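Local coordinates for protein PlaB phospholipase (Legionella pneumophila, PDB 6ZTI) that acts as a virulence-linked phospholipase of the alpha/beta hydrolase class and binds NAD(H), which controls its activity by mediating tetramerization, at residues B[229-235]-B[247-253]; B[362-368]-B[408-413]; B[375-381]-B[393-399]. All coordinates share one frame; numbering follows the deposited sequence.

How the interactions relate
All three contacts build one mixed beta sheet, but they stand at different distances from the dinucleotide. Interaction 1 is a hairpin whose L235 side chain lies about 14 Å from a bound thio-NAD; its centre is about 21 Å from those of both other contacts, and its nearest atoms stay about 9 Å from interaction 2 and about 11 Å from interaction 3. Interactions 2 and 3 are closer partners: their centres are about 16 Å apart, and interaction 3 is nested within the chain loop that interaction 2 closes. Both touch the same thio-NAD, interaction 2 at the adenine edge and interaction 3 at adenine, ribose and phosphate, and both reach the second subunit, consistent with nucleotide-mediated tetramerization.

Interaction 1: residues B[229-235]-B[247-253]; sequences NYSLLKL and VAKMTRT
L232 and T251 form a doubly bonded backbone pair, with L232 N donating to T251 O at 2.7 Å and T251 N returning a bond to L232 O at 2.9 Å. K234 and K249 repeat the pattern two residues on, where K234 N lies 2.8 Å from K249 O. These pairs zip strands 231-238 and 245-252 into an antiparallel beta hairpin, the local axes running at 166°. Beyond the strand ends, Y230 and T253 add a mixed pair: T253 N meets Y230 O at 3.1 Å, almost in line with the carbonyl, whereas Y230 N donates to the side-chain T253 OG1 at 3.2 Å. With chi1 of 55°, the threonine hydroxyl sits between its own N and carbonyl carbon, and its methyl swings over the tyrosine ring, T253 CG2 standing 3.6 Å from the Y230 centroid in a CH-pi contact. The hydroxyl is also bonded to M228 O, and the tyrosine OH to N177 O.

On the face carrying S231, L233 and L235, R252 lies extended alongside the serine, its NH1 making a weak bond to S231 OG at 3.3 Å; the stronger partner of the guanidinium is E451, through a salt bridge. Farther along, the packing is apolar. M250 CE bends back onto L233 CB, and L235 CD2 rests on A248 CB at 3.7 Å, while L233 and L235 also touch F436. The other edge of strand 231-238 is bonded to strand 452-463.

The chemistry is thus divided: main-chain bonds join the two strands, the leucines of 229-235 turn into the protein, and the more exposed strand, 247-252, contributes mostly polar or long, flexible side chains.

Interaction 2: residues B[362-368]-B[408-413]; sequences LTAGPQY and KMQGNL. With SND (thionicotinamide-adenine-dinucleotide), chain J.
G365 O accepts two bonds, from N412 ND2 at 3.0 Å and from Y368 N at 3.1 Å, and the two donors arrive from opposite faces of its carbonyl plane. The bond to Y368 closes a type I turn over G365-Y368, set against a type I' turn over M409-N412 where antiparallel strands 358-364 and 412-419 part. The N412 nitrogen comes in 45° above the carbonyl plane, and its amide lies flat against the Y368 ring, the two planes only 9° apart. N412 CG, anti to its carbonyl carbon (chi1 -70°), puts the amide beside the ring, where ND2 can also reach G365 O; the tyrosine OH is bonded to S438 O and H437 stacks on the ring.

A water joins the turns, accepting from G365 N at 2.8 Å and donating to M409 O and N412 O. Around it M409 curls back so that its CE rests 3.9 Å from A364 CB. At the outer side P366 CG presses on K408 O at 3.2 Å, and the proline and M409 also pack on V330 of the second subunit. At the other end, L362 reads the thio-NAD adenine: L362 N donates to N1A at 2.9 Å, and N6A donates back to L362 O.

Interaction 3: residues B[375-381]-B[393-399]; sequences AGFFVDR and YFLDYDI. With SND (thionicotinamide-adenine-dinucleotide), chain J.
V379 and D380 both turn their backbone N-H groups to F394, V379 N at 2.9 Å and D380 N at 3.2 Å from F394 O, the signature of a classic beta bulge in the hairpin of strands 378-383 and 390-396. The bulge directs V379 toward the partner strand, and V379 CG1 packs alongside F394 CD2 at 3.5 Å.

The tightly packed side is the one that receives the thio-NAD. F378, its CG anti to the backbone N (chi1 172°), presents one ring face to the ribose, with C4B centred 3.3 Å above the plane, while its edge abuts Y393, the ring planes being 78° apart. R381 CB sits over one face of the Y393 ring, toward its rim, in a CH-pi contact, and the Y393 hydroxyl donates to N3A of the adenine at 2.8 Å. A weak bond from R381 NH1 also reaches that hydroxyl; the guanidinium additionally forms a salt bridge with the phosphate of another thio-NAD and bonds to V208 O of the second subunit. F377 turns its ring edge to the first thio-NAD, whose N3A Y393 binds, and touches L395 CD2.

The start of 375-381 is the more open side, with A375 exposed and G376 and I399 partly so. G376 N still holds O2N of that first thio-NAD at 2.9 Å, I399 meets mostly backbone, its CD1 3.3 Å from G376 O, and A375 packs on R333 of the second subunit. Between the two sides D396 N grips F377 O at 2.8 Å.

D396 is also the N-cap of helix 397-404, its OD1 accepting from I399 N, and its other oxygen holds N338. Strand 340-349 pairs with the far edge of 390-396, M400 of the helix covers F377 and L395, and R222 with Y340 flanks F394.

Interaction 1: residues B[229-235]-B[247-253]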
# COMPACT_ATOMS: atom_id res chain seq x y z
N ASN B 229 21.14 -20.42 -23.17
CA ASN B 229 20.48 -20.81 -24.42
C ASN B 229 18.99 -20.61 -24.19
O ASN B 229 18.36 -21.38 -23.48
CB ASN B 229 20.79 -22.27 -24.78
CG ASN B 229 22.28 -22.53 -24.98
OD1 ASN B 229 22.89 -22.05 -25.94
ND2 ASN B 229 22.86 -23.32 -24.10
N TYR B 230 18.44 -19.53 -24.74
CA TYR B 230 17.02 -19.24 -24.58
C TYR B 230 16.53 -18.49 -25.80
O TYR B 230 17.31 -17.97 -26.60
CB TYR B 230 16.74 -18.42 -23.31
CG TYR B 230 17.54 -17.13 -23.22
CD1 TYR B 230 18.81 -17.14 -22.67
CD2 TYR B 230 17.04 -15.92 -23.67
CE1 TYR B 230 19.56 -15.99 -22.57
CE2 TYR B 230 17.79 -14.74 -23.56
CZ TYR B 230 19.06 -14.80 -23.02
OH TYR B 230 19.86 -13.70 -22.90
N SER B 231 15.21 -18.39 -25.92
CA SER B 231 14.56 -17.68 -27.02
C SER B 231 13.66 -16.58 -26.48
O SER B 231 13.15 -16.68 -25.36
CB SER B 231 13.74 -18.62 -27.86
OG SER B 231 14.58 -19.49 -28.61
N LEU B 232 13.48 -15.55 -27.29
CA LEU B 232 12.48 -14.51 -27.07
C LEU B 232 11.45 -14.63 -28.18
O LEU B 232 11.79 -14.48 -29.36
CB LEU B 232 13.13 -13.13 -27.06
CG LEU B 232 12.16 -11.95 -27.15
CD1 LEU B 232 11.18 -11.97 -26.01
CD2 LEU B 232 12.93 -10.63 -27.17
N LEU B 233 10.21 -14.91 -27.81
CA LEU B 233 9.09 -15.04 -28.74
C LEU B 233 8.23 -13.80 -28.60
O LEU B 233 7.75 -13.50 -27.50
CB LEU B 233 8.28 -16.30 -28.45
CG LEU B 233 6.91 -16.47 -29.12
CD1 LEU B 233 7.02 -16.71 -30.61
CD2 LEU B 233 6.19 -17.62 -28.48
N LYS B 234 8.07 -13.07 -29.70
CA LYS B 234 7.21 -11.91 -29.75
C LYS B 234 5.93 -12.27 -30.49
O LYS B 234 5.97 -12.72 -31.64
CB LYS B 234 7.90 -10.74 -30.45
CG LYS B 234 9.09 -10.17 -29.74
CD LYS B 234 9.62 -8.97 -30.52
CE LYS B 234 10.90 -8.40 -29.92
NZ LYS B 234 10.68 -7.77 -28.59
N LEU B 235 4.79 -12.07 -29.82
CA LEU B 235 3.46 -12.29 -30.37
C LEU B 235 2.74 -10.95 -30.38
O LEU B 235 2.42 -10.41 -29.31
CB LEU B 235 2.66 -13.30 -29.56
CG LEU B 235 3.31 -14.64 -29.27
CD1 LEU B 235 2.38 -15.48 -28.40
CD2 LEU B 235 3.66 -15.35 -30.57
N VAL B 247 0.98 -12.13 -35.21
CA VAL B 247 2.25 -12.24 -35.91
C VAL B 247 3.29 -12.69 -34.89
O VAL B 247 3.39 -12.12 -33.80
CB VAL B 247 2.63 -10.91 -36.57
CG1 VAL B 247 4.00 -11.00 -37.24
CG2 VAL B 247 1.56 -10.51 -37.56
N ALA B 248 4.02 -13.74 -35.22
CA ALA B 248 5.01 -14.31 -34.32
C ALA B 248 6.41 -14.12 -34.88
O ALA B 248 6.64 -14.25 -36.09
CB ALA B 248 4.74 -15.80 -34.09
N LYS B 249 7.34 -13.80 -33.99
CA LYS B 249 8.74 -13.70 -34.33
C LYS B 249 9.53 -14.28 -33.18
O LYS B 249 9.30 -13.89 -32.03
CB LYS B 249 9.18 -12.25 -34.57
CG LYS B 249 10.70 -12.06 -34.53
CD LYS B 249 11.13 -10.84 -35.34
CE LYS B 249 12.61 -10.54 -35.16
NZ LYS B 249 12.95 -9.14 -35.57
N MET B 250 10.45 -15.20 -33.47
CA MET B 250 11.27 -15.81 -32.43
C MET B 250 12.73 -15.53 -32.72
O MET B 250 13.18 -15.64 -33.86
CB MET B 250 11.02 -17.31 -32.34
CG MET B 250 11.80 -18.00 -31.23
SD MET B 250 11.43 -19.76 -31.08
CE MET B 250 9.95 -19.71 -30.09
N THR B 251 13.45 -15.13 -31.68
CA THR B 251 14.89 -14.91 -31.77
C THR B 251 15.54 -15.70 -30.65
O THR B 251 14.97 -15.87 -29.57
CB THR B 251 15.26 -13.43 -31.68
OG1 THR B 251 14.82 -12.89 -30.44
CG2 THR B 251 14.62 -12.64 -32.81
N ARG B 252 16.73 -16.21 -30.93
CA ARG B 252 17.41 -17.09 -30.01
C ARG B 252 18.85 -16.63 -29.82
O ARG B 252 19.47 -16.08 -30.73
CB ARG B 252 17.37 -18.54 -30.53
CG ARG B 252 17.64 -19.56 -29.51
CD ARG B 252 17.43 -20.95 -30.04
NE ARG B 252 18.12 -21.90 -29.20
CZ ARG B 252 17.64 -22.42 -28.07
NH1 ARG B 252 16.43 -22.10 -27.64
NH2 ARG B 252 18.38 -23.28 -27.38
N THR B 253 19.37 -16.84 -28.61
CA THR B 253 20.77 -16.55 -28.34
C THR B 253 21.65 -17.50 -29.14
O THR B 253 21.21 -18.56 -29.59
CB THR B 253 21.08 -16.72 -26.86
OG1 THR B 253 20.68 -18.04 -26.45
CG2 THR B 253 20.34 -15.71 -26.02
O HOH W 1 21.33 -20.91 -27.95
O HOH W 2 11.70 -12.08 -31.15

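Interaction 2: residues B[362-368]-B[408-413]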
# COMPACT_ATOMS: atom_id res chain seq x y z
N LEU B 362 -2.53 -21.55 -20.81
CA LEU B 362 -2.00 -22.58 -21.69
C LEU B 362 -3.16 -23.37 -22.29
O LEU B 362 -4.19 -23.58 -21.64
CB LEU B 362 -1.08 -23.52 -20.90
CG LEU B 362 0.30 -23.04 -20.44
CD1 LEU B 362 1.35 -23.26 -21.51
CD2 LEU B 362 0.29 -21.60 -20.03
N THR B 363 -2.99 -23.82 -23.53
CA THR B 363 -4.01 -24.62 -24.19
C THR B 363 -3.35 -25.81 -24.87
O THR B 363 -2.18 -25.76 -25.25
CB THR B 363 -4.77 -23.81 -25.21
OG1 THR B 363 -3.86 -23.33 -26.21
CG2 THR B 363 -5.49 -22.62 -24.56
N ALA B 364 -4.13 -26.87 -25.06
CA ALA B 364 -3.60 -28.10 -25.63
C ALA B 364 -4.75 -28.91 -26.21
O ALA B 364 -5.92 -28.54 -26.10
CB ALA B 364 -2.84 -28.90 -24.58
N GLY B 365 -4.41 -30.03 -26.83
CA GLY B 365 -5.39 -30.89 -27.43
C GLY B 365 -5.78 -30.39 -28.81
O GLY B 365 -5.37 -29.31 -29.24
N PRO B 366 -6.59 -31.18 -29.52
CA PRO B 366 -6.98 -30.79 -30.88
C PRO B 366 -7.75 -29.50 -30.94
O PRO B 366 -7.79 -28.86 -31.99
CB PRO B 366 -7.86 -31.96 -31.34
CG PRO B 366 -7.57 -33.08 -30.39
CD PRO B 366 -7.24 -32.43 -29.10
N GLN B 367 -8.40 -29.10 -29.85
CA GLN B 367 -9.22 -27.91 -29.84
C GLN B 367 -8.56 -26.76 -29.08
O GLN B 367 -9.22 -25.75 -28.83
CB GLN B 367 -10.59 -28.23 -29.23
CG GLN B 367 -11.22 -29.53 -29.75
CD GLN B 367 -11.36 -29.56 -31.26
OE1 GLN B 367 -11.42 -28.51 -31.91
NE2 GLN B 367 -11.42 -30.76 -31.82
N TYR B 368 -7.28 -26.88 -28.74
CA TYR B 368 -6.59 -25.89 -27.92
C TYR B 368 -7.47 -25.46 -26.74
O TYR B 368 -7.85 -24.30 -26.58
CB TYR B 368 -6.18 -24.69 -28.76
CG TYR B 368 -5.05 -25.00 -29.74
CD1 TYR B 368 -3.72 -24.84 -29.36
CD2 TYR B 368 -5.32 -25.45 -31.02
CE1 TYR B 368 -2.69 -25.12 -30.23
CE2 TYR B 368 -4.28 -25.74 -31.91
CZ TYR B 368 -2.97 -25.56 -31.50
OH TYR B 368 -1.94 -25.84 -32.37
N LYS B 408 -3.83 -38.56 -29.96
CA LYS B 408 -5.06 -37.84 -29.63
C LYS B 408 -4.79 -36.36 -29.37
O LYS B 408 -5.64 -35.52 -29.64
CB LYS B 408 -5.74 -38.49 -28.43
CG LYS B 408 -6.44 -39.82 -28.74
CD LYS B 408 -6.81 -40.55 -27.45
CE LYS B 408 -7.53 -41.87 -27.70
NZ LYS B 408 -7.14 -42.91 -26.70
N MET B 409 -3.60 -36.03 -28.88
CA MET B 409 -3.32 -34.65 -28.53
C MET B 409 -2.64 -33.87 -29.66
O MET B 409 -2.56 -32.64 -29.58
CB MET B 409 -2.47 -34.63 -27.26
CG MET B 409 -3.25 -35.14 -26.04
SD MET B 409 -4.28 -33.83 -25.35
CE MET B 409 -3.00 -32.82 -24.57
N GLN B 410 -2.20 -34.56 -30.71
CA GLN B 410 -1.73 -34.00 -31.97
C GLN B 410 -0.49 -33.13 -31.82
O GLN B 410 -0.07 -32.49 -32.80
CB GLN B 410 -2.83 -33.21 -32.68
CG GLN B 410 -4.13 -33.99 -32.89
CD GLN B 410 -5.10 -33.27 -33.81
OE1 GLN B 410 -4.77 -32.25 -34.41
NE2 GLN B 410 -6.31 -33.80 -33.92
N GLY B 411 0.10 -33.07 -30.65
CA GLY B 411 1.25 -32.22 -30.45
C GLY B 411 0.92 -30.77 -30.18
O GLY B 411 1.84 -29.95 -30.10
N ASN B 412 -0.36 -30.43 -30.01
CA ASN B 412 -0.76 -29.04 -29.93
C ASN B 412 -0.41 -28.42 -28.58
O ASN B 412 -0.58 -29.04 -27.52
CB ASN B 412 -2.26 -28.89 -30.16
CG ASN B 412 -2.66 -29.16 -31.60
OD1 ASN B 412 -1.81 -29.33 -32.48
ND2 ASN B 412 -3.97 -29.19 -31.86
N LEU B 413 0.09 -27.19 -28.63
CA LEU B 413 0.27 -26.36 -27.45
C LEU B 413 0.08 -24.92 -27.86
O LEU B 413 0.60 -24.49 -28.89
CB LEU B 413 1.66 -26.53 -26.83
CG LEU B 413 1.96 -25.64 -25.63
CD1 LEU B 413 1.05 -25.97 -24.47
CD2 LEU B 413 3.43 -25.80 -25.22
PA SND J . -4.18 -27.97 -11.85
O1A SND J . -5.48 -27.79 -12.59
O2A SND J . -4.27 -28.35 -10.42
O5B SND J . -3.32 -26.61 -11.98
C5B SND J . -2.00 -26.42 -11.44
C4B SND J . -1.74 -24.93 -11.52
O4B SND J . -1.76 -24.49 -12.90
C3B SND J . -2.78 -24.07 -10.83
O3B SND J . -2.17 -22.85 -10.46
C2B SND J . -3.81 -23.84 -11.93
O2B SND J . -4.59 -22.69 -11.67
C1B SND J . -2.88 -23.65 -13.13
N9A SND J . -3.46 -24.00 -14.42
C8A SND J . -4.28 -25.06 -14.71
N7A SND J . -4.66 -25.12 -15.96
C5A SND J . -4.04 -24.02 -16.54
C6A SND J . -4.04 -23.52 -17.86
N6A SND J . -4.72 -24.06 -18.86
N1A SND J . -3.30 -22.41 -18.11
C2A SND J . -2.62 -21.85 -17.10
N3A SND J . -2.57 -22.22 -15.82
C4A SND J . -3.30 -23.32 -15.60
O3 SND J . -3.23 -29.04 -12.54
PN SND J . -3.47 -30.38 -13.37
O1N SND J . -4.60 -31.13 -12.78
O2N SND J . -2.16 -31.05 -13.53
O5D SND J . -3.97 -29.76 -14.76
C5D SND J . -3.99 -30.56 -15.96
C4D SND J . -5.11 -30.06 -16.85
O4D SND J . -6.39 -30.47 -16.33
C3D SND J . -5.20 -28.54 -17.01
O3D SND J . -5.61 -28.27 -18.34
C2D SND J . -6.30 -28.16 -16.04
O2D SND J . -6.95 -26.95 -16.43
C1D SND J . -7.23 -29.35 -16.20
N1N SND J . -8.10 -29.55 -14.97
C2N SND J . -9.44 -29.53 -15.12
C3N SND J . -10.26 -29.80 -14.04
C7N SND J . -11.74 -29.78 -14.18
S7N SND J . -12.72 -30.22 -12.90
N7N SND J . -12.23 -29.41 -15.34
C4N SND J . -9.67 -30.09 -12.81
C5N SND J . -8.30 -30.08 -12.69
C6N SND J . -7.52 -29.82 -13.78
O HOH W 3 -2.06 -31.40 -27.25
O HOH W 4 -5.88 -29.89 -34.49

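Interaction 3: residues B[375-381]-B[393-399]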
# COMPACT_ATOMS: atom_id res chain seq x y z
N ALA B 375 -1.86 -33.91 -17.09
CA ALA B 375 -1.86 -33.87 -15.63
C ALA B 375 -0.43 -33.89 -15.09
O ALA B 375 0.37 -34.75 -15.47
CB ALA B 375 -2.63 -35.06 -15.07
N GLY B 376 -0.12 -32.96 -14.18
CA GLY B 376 1.22 -32.83 -13.66
C GLY B 376 2.12 -31.88 -14.43
O GLY B 376 3.32 -31.81 -14.13
N PHE B 377 1.59 -31.14 -15.40
CA PHE B 377 2.42 -30.23 -16.20
C PHE B 377 3.05 -29.12 -15.36
O PHE B 377 4.08 -28.57 -15.76
CB PHE B 377 1.57 -29.62 -17.32
CG PHE B 377 0.70 -28.47 -16.85
CD1 PHE B 377 -0.46 -28.71 -16.13
CD2 PHE B 377 1.07 -27.16 -17.11
CE1 PHE B 377 -1.24 -27.65 -15.67
CE2 PHE B 377 0.30 -26.10 -16.65
CZ PHE B 377 -0.86 -26.34 -15.95
N PHE B 378 2.47 -28.78 -14.22
CA PHE B 378 2.73 -27.52 -13.53
C PHE B 378 3.60 -27.72 -12.30
O PHE B 378 3.35 -28.63 -11.51
CB PHE B 378 1.42 -26.87 -13.13
CG PHE B 378 1.56 -25.67 -12.25
CD1 PHE B 378 1.64 -25.81 -10.87
CD2 PHE B 378 1.52 -24.39 -12.79
CE1 PHE B 378 1.73 -24.69 -10.05
CE2 PHE B 378 1.60 -23.27 -11.98
CZ PHE B 378 1.71 -23.42 -10.61
N VAL B 379 4.59 -26.86 -12.14
CA VAL B 379 5.39 -26.81 -10.92
C VAL B 379 5.13 -25.53 -10.13
O VAL B 379 4.90 -25.59 -8.92
CB VAL B 379 6.90 -26.96 -11.23
CG1 VAL B 379 7.70 -26.96 -9.92
CG2 VAL B 379 7.16 -28.21 -12.06
N ASP B 380 5.17 -24.37 -10.78
CA ASP B 380 5.10 -23.11 -10.05
C ASP B 380 4.60 -21.98 -10.95
O ASP B 380 4.72 -22.01 -12.17
CB ASP B 380 6.47 -22.73 -9.48
CG ASP B 380 6.42 -21.49 -8.61
OD1 ASP B 380 5.72 -21.54 -7.57
OD2 ASP B 380 7.10 -20.49 -8.94
N ARG B 381 4.07 -20.94 -10.30
CA ARG B 381 3.85 -19.67 -10.96
C ARG B 381 4.15 -18.55 -9.98
O ARG B 381 3.92 -18.67 -8.78
CB ARG B 381 2.41 -19.52 -11.51
CG ARG B 381 1.36 -19.51 -10.45
CD ARG B 381 -0.02 -19.74 -11.04
NE ARG B 381 -1.10 -19.27 -10.17
CZ ARG B 381 -2.39 -19.33 -10.50
NH1 ARG B 381 -2.76 -19.84 -11.67
NH2 ARG B 381 -3.32 -18.87 -9.68
N TYR B 393 5.88 -18.87 -15.31
CA TYR B 393 5.43 -20.25 -15.11
C TYR B 393 6.62 -21.18 -15.19
O TYR B 393 7.52 -20.99 -16.01
CB TYR B 393 4.40 -20.67 -16.16
CG TYR B 393 2.95 -20.57 -15.71
CD1 TYR B 393 2.38 -19.35 -15.42
CD2 TYR B 393 2.15 -21.69 -15.61
CE1 TYR B 393 1.07 -19.24 -15.02
CE2 TYR B 393 0.82 -21.60 -15.21
CZ TYR B 393 0.29 -20.38 -14.93
OH TYR B 393 -1.03 -20.28 -14.53
N PHE B 394 6.60 -22.21 -14.36
CA PHE B 394 7.60 -23.26 -14.31
C PHE B 394 6.89 -24.58 -14.55
O PHE B 394 5.96 -24.93 -13.80
CB PHE B 394 8.31 -23.22 -12.95
CG PHE B 394 9.57 -24.03 -12.88
CD1 PHE B 394 10.52 -23.96 -13.90
CD2 PHE B 394 9.83 -24.82 -11.77
CE1 PHE B 394 11.67 -24.69 -13.81
CE2 PHE B 394 10.98 -25.55 -11.69
CZ PHE B 394 11.90 -25.49 -12.71
N LEU B 395 7.31 -25.30 -15.58
CA LEU B 395 6.59 -26.45 -16.09
C LEU B 395 7.50 -27.66 -16.17
O LEU B 395 8.71 -27.54 -16.39
CB LEU B 395 6.02 -26.19 -17.50
CG LEU B 395 5.23 -24.90 -17.69
CD1 LEU B 395 4.88 -24.78 -19.18
CD2 LEU B 395 4.00 -24.86 -16.83
N ASP B 396 6.88 -28.83 -16.03
CA ASP B 396 7.57 -30.10 -16.21
C ASP B 396 7.57 -30.42 -17.70
O ASP B 396 6.53 -30.75 -18.27
CB ASP B 396 6.89 -31.20 -15.39
CG ASP B 396 7.65 -32.51 -15.40
OD1 ASP B 396 8.19 -32.89 -16.46
OD2 ASP B 396 7.72 -33.16 -14.34
N TYR B 397 8.73 -30.32 -18.32
CA TYR B 397 8.79 -30.51 -19.76
C TYR B 397 8.50 -31.95 -20.15
O TYR B 397 7.86 -32.22 -21.17
CB TYR B 397 10.15 -30.09 -20.30
CG TYR B 397 10.26 -30.38 -21.78
CD1 TYR B 397 10.70 -31.61 -22.24
CD2 TYR B 397 9.89 -29.43 -22.73
CE1 TYR B 397 10.79 -31.88 -23.59
CE2 TYR B 397 9.97 -29.69 -24.08
CZ TYR B 397 10.42 -30.93 -24.50
OH TYR B 397 10.52 -31.21 -25.84
N ASP B 398 9.01 -32.90 -19.38
CA ASP B 398 8.83 -34.30 -19.77
C ASP B 398 7.38 -34.73 -19.65
O ASP B 398 6.91 -35.55 -20.43
CB ASP B 398 9.75 -35.19 -18.94
CG ASP B 398 11.22 -34.95 -19.25
OD1 ASP B 398 11.58 -34.89 -20.45
OD2 ASP B 398 12.01 -34.80 -18.30
N ILE B 399 6.64 -34.17 -18.69
CA ILE B 399 5.23 -34.49 -18.58
C ILE B 399 4.45 -33.82 -19.70
O ILE B 399 3.52 -34.41 -20.27
CB ILE B 399 4.71 -34.08 -17.19
CG1 ILE B 399 5.27 -35.03 -16.12
CG2 ILE B 399 3.18 -34.04 -17.17
CD1 ILE B 399 4.91 -34.69 -14.68
PA SND J . -4.18 -27.97 -11.85
O1A SND J . -5.48 -27.79 -12.59
O2A SND J . -4.27 -28.35 -10.42
O5B SND J . -3.32 -26.61 -11.98
C5B SND J . -2.00 -26.42 -11.44
C4B SND J . -1.74 -24.93 -11.52
O4B SND J . -1.76 -24.49 -12.90
C3B SND J . -2.78 -24.07 -10.83
O3B SND J . -2.17 -22.85 -10.46
C2B SND J . -3.81 -23.84 -11.93
O2B SND J . -4.59 -22.69 -11.67
C1B SND J . -2.88 -23.65 -13.13
N9A SND J . -3.46 -24.00 -14.42
C8A SND J . -4.28 -25.06 -14.71
N7A SND J . -4.66 -25.12 -15.96
C5A SND J . -4.04 -24.02 -16.54
C6A SND J . -4.04 -23.52 -17.86
N6A SND J . -4.72 -24.06 -18.86
N1A SND J . -3.30 -22.41 -18.11
C2A SND J . -2.62 -21.85 -17.10
N3A SND J . -2.57 -22.22 -15.82
C4A SND J . -3.30 -23.32 -15.60
O3 SND J . -3.23 -29.04 -12.54
PN SND J . -3.47 -30.38 -13.37
O1N SND J . -4.60 -31.13 -12.78
O2N SND J . -2.16 -31.05 -13.53
O5D SND J . -3.97 -29.76 -14.76
C5D SND J . -3.99 -30.56 -15.96
C4D SND J . -5.11 -30.06 -16.85
O4D SND J . -6.39 -30.47 -16.33
C3D SND J . -5.20 -28.54 -17.01
O3D SND J . -5.61 -28.27 -18.34
C2D SND J . -6.30 -28.16 -16.04
O2D SND J . -6.95 -26.95 -16.43
C1D SND J . -7.23 -29.35 -16.20
N1N SND J . -8.10 -29.55 -14.97
C2N SND J . -9.44 -29.53 -15.12
C3N SND J . -10.26 -29.80 -14.04
C7N SND J . -11.74 -29.78 -14.18
S7N SND J . -12.72 -30.22 -12.90
N7N SND J . -12.23 -29.41 -15.34
C4N SND J . -9.67 -30.09 -12.81
C5N SND J . -8.30 -30.08 -12.69
C6N SND J . -7.52 -29.82 -13.78